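Local atomic coordinates of monooxygenase (Agrobacterium tumefaciens, PDB entry 2I7G), a protein that is a luciferase-like monooxygenase that probably uses reduced flavin and molecular oxygen to oxidise an organic substrate. Residues P290-R293 with A294-D297. Residues are numbered along the deposited sequence; the frame is centred on the assembly and turned at random.
Sequences PTNR and AHFD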
ATOM      1  N   PRO B 290     -32.726  13.110   6.810  1.00 34.94           N
ATOM      2  CA  PRO B 290     -31.837  14.134   6.242  1.00 34.57           C
ATOM      3  C   PRO B 290     -32.400  15.565   6.324  1.00 33.89           C
ATOM      4  O   PRO B 290     -31.629  16.552   6.320  1.00 33.96           O
ATOM      5  CB  PRO B 290     -31.691  13.700   4.769  1.00 35.13           C
ATOM      6  CG  PRO B 290     -32.912  12.843   4.496  1.00 35.91           C
ATOM      7  CD  PRO B 290     -33.178  12.130   5.794  1.00 35.50           C
ATOM      8  N   THR B 291     -33.725  15.681   6.363  1.00 31.58           N
ATOM      9  CA  THR B 291     -34.346  17.003   6.500  1.00 31.08           C
ATOM     10  C   THR B 291     -34.896  17.266   7.905  1.00 30.53           C
ATOM     11  O   THR B 291     -35.724  18.174   8.109  1.00 30.24           O
ATOM     12  CB  THR B 291     -35.423  17.240   5.448  1.00 31.00           C
ATOM     13  OG1 THR B 291     -36.555  16.395   5.738  1.00 29.02           O
ATOM     14  CG2 THR B 291     -34.846  16.951   4.042  1.00 31.08           C
ATOM     15  N   ASN B 292     -34.412  16.492   8.880  1.00 30.91           N
ATOM     16  CA  ASN B 292     -34.824  16.736  10.256  1.00 31.27           C
ATOM     17  C   ASN B 292     -33.960  17.883  10.809  1.00 30.96           C
ATOM     18  O   ASN B 292     -32.941  17.655  11.466  1.00 30.45           O
ATOM     19  CB  ASN B 292     -34.748  15.469  11.111  1.00 31.17           C
ATOM     20  CG  ASN B 292     -35.504  15.608  12.414  1.00 32.85           C
ATOM     21  OD1 ASN B 292     -35.488  16.665  13.046  1.00 33.56           O
ATOM     22  ND2 ASN B 292     -36.199  14.547  12.809  1.00 34.70           N
ATOM     23  N   ARG B 293     -34.387  19.111  10.515  1.00 31.80           N
ATOM     24  CA  ARG B 293     -33.638  20.318  10.875  1.00 32.42           C
ATOM     25  C   ARG B 293     -33.559  20.463  12.394  1.00 32.12           C
ATOM     26  O   ARG B 293     -32.517  20.865  12.915  1.00 31.97           O
ATOM     27  CB  ARG B 293     -34.291  21.569  10.261  1.00 33.19           C
ATOM     28  CG  ARG B 293     -33.487  22.856  10.449  1.00 34.60           C
ATOM     29  CD  ARG B 293     -32.265  22.876   9.552  1.00 38.68           C
ATOM     30  NE  ARG B 293     -31.288  23.895   9.966  1.00 41.32           N
ATOM     31  CZ  ARG B 293     -30.359  24.419   9.166  1.00 42.22           C
ATOM     32  NH1 ARG B 293     -29.523  25.341   9.633  1.00 43.43           N
ATOM     33  NH2 ARG B 293     -30.263  24.036   7.894  1.00 43.00           N
ATOM     34  N   ALA B 294     -34.654  20.149  13.087  1.00 32.56           N
ATOM     35  CA  ALA B 294     -34.678  20.222  14.556  1.00 32.35           C
ATOM     36  C   ALA B 294     -33.527  19.392  15.159  1.00 32.06           C
ATOM     37  O   ALA B 294     -32.806  19.868  16.049  1.00 32.28           O
ATOM     38  CB  ALA B 294     -36.032  19.773  15.112  1.00 32.77           C
ATOM     39  N   HIS B 295     -33.347  18.164  14.669  1.00 31.64           N
ATOM     40  CA  HIS B 295     -32.290  17.304  15.188  1.00 30.33           C
ATOM     41  C   HIS B 295     -30.878  17.781  14.806  1.00 29.44           C
ATOM     42  O   HIS B 295     -29.970  17.779  15.648  1.00 27.92           O
ATOM     43  CB  HIS B 295     -32.518  15.858  14.784  1.00 32.05           C
ATOM     44  CG  HIS B 295     -33.321  15.081  15.784  1.00 37.46           C
ATOM     45  ND1 HIS B 295     -34.688  15.227  15.915  1.00 43.32           N
ATOM     46  CD2 HIS B 295     -32.947  14.168  16.713  1.00 42.33           C
ATOM     47  CE1 HIS B 295     -35.125  14.417  16.867  1.00 44.88           C
ATOM     48  NE2 HIS B 295     -34.090  13.762  17.365  1.00 44.52           N
ATOM     49  N   PHE B 296     -30.701  18.195  13.549  1.00 27.58           N
ATOM     50  CA  PHE B 296     -29.409  18.710  13.106  1.00 27.62           C
ATOM     51  C   PHE B 296     -29.042  19.961  13.923  1.00 26.84           C
ATOM     52  O   PHE B 296     -27.898  20.122  14.358  1.00 25.39           O
ATOM     53  CB  PHE B 296     -29.476  19.041  11.621  1.00 28.24           C
ATOM     54  CG  PHE B 296     -28.282  19.815  11.098  1.00 28.75           C
ATOM     55  CD1 PHE B 296     -27.022  19.233  11.022  1.00 29.36           C
ATOM     56  CD2 PHE B 296     -28.452  21.128  10.648  1.00 28.84           C
ATOM     57  CE1 PHE B 296     -25.919  19.946  10.513  1.00 32.39           C
ATOM     58  CE2 PHE B 296     -27.366  21.836  10.125  1.00 28.31           C
ATOM     59  CZ  PHE B 296     -26.117  21.257  10.051  1.00 28.54           C
ATOM     60  N   ASP B 297     -30.023  20.831  14.144  1.00 26.13           N
ATOM     61  CA  ASP B 297     -29.747  22.067  14.854  1.00 26.40           C
ATOM     62  C   ASP B 297     -29.382  21.775  16.290  1.00 25.96           C
ATOM     63  O   ASP B 297     -28.492  22.418  16.832  1.00 26.70           O
ATOM     64  CB  ASP B 297     -30.936  23.023  14.801  1.00 27.23           C
ATOM     65  CG  ASP B 297     -30.985  23.844  13.506  1.00 28.17           C
ATOM     66  OD1 ASP B 297     -30.046  23.820  12.688  1.00 28.36           O
ATOM     67  OD2 ASP B 297     -32.023  24.544  13.338  1.00 31.74           O
TER
HETATM   68  O   HOH W   1     -31.317  26.555  11.728  1.00 49.78           O
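Asn292 caps the N-terminus of helix 293-300 by bonding to His295, and the next residue, Arg293, pairs with Asp297 one turn further along; this local contact sits where the loop after helix 279-286 runs into helix 293-300, at the surface. The cap is made by the side-chain oxygen: His295 N donates to Asn292 OD1 over 3.1 Å, reaching it from above the amide plane. Asn292 turns its amide toward the first turn because chi1 (-165°) sets CG opposite the backbone N and beside the carbonyl carbon. The same oxygen meets the edge of the imidazole and takes a second, weak hydrogen bond from His295 ND1 at 3.3 Å, the ring standing at 78° to the amide. A sulfate ion lies about 4 Å from the side chain of His295. The backbone pattern begins here too, with Phe296 N bonded to Asn292 O at 3.1 Å and Asp297 N to Arg293 O at 2.8 Å. In this luciferase-like monooxygenase, whose parallel strands form a TIM barrel, helix 293-300 belongs to the connection between strands 252-260 and 307-309. Arg293 bends at chi2, which brings its guanidinium alongside the next turn. There NE makes a salt bridge to Asp297 OD1 at 3.0 Å, meeting the carboxylate from above its plane with the two groups 82° apart. Asp297 OD1 also pairs with Arg300 NE, so two positive groups share this carboxylate. A water donates to Asp297 OD2 at 2.7 Å and weakly accepts from Arg293 NH1, bridging the pair a second time. On one face of the guanidinium, Phe296 CE2 lies over the centre, 4.1 Å from Arg293 CZ. Tyr272 of helix 264-272 stacks on buried Phe296 and makes a cation-pi contact with Arg293.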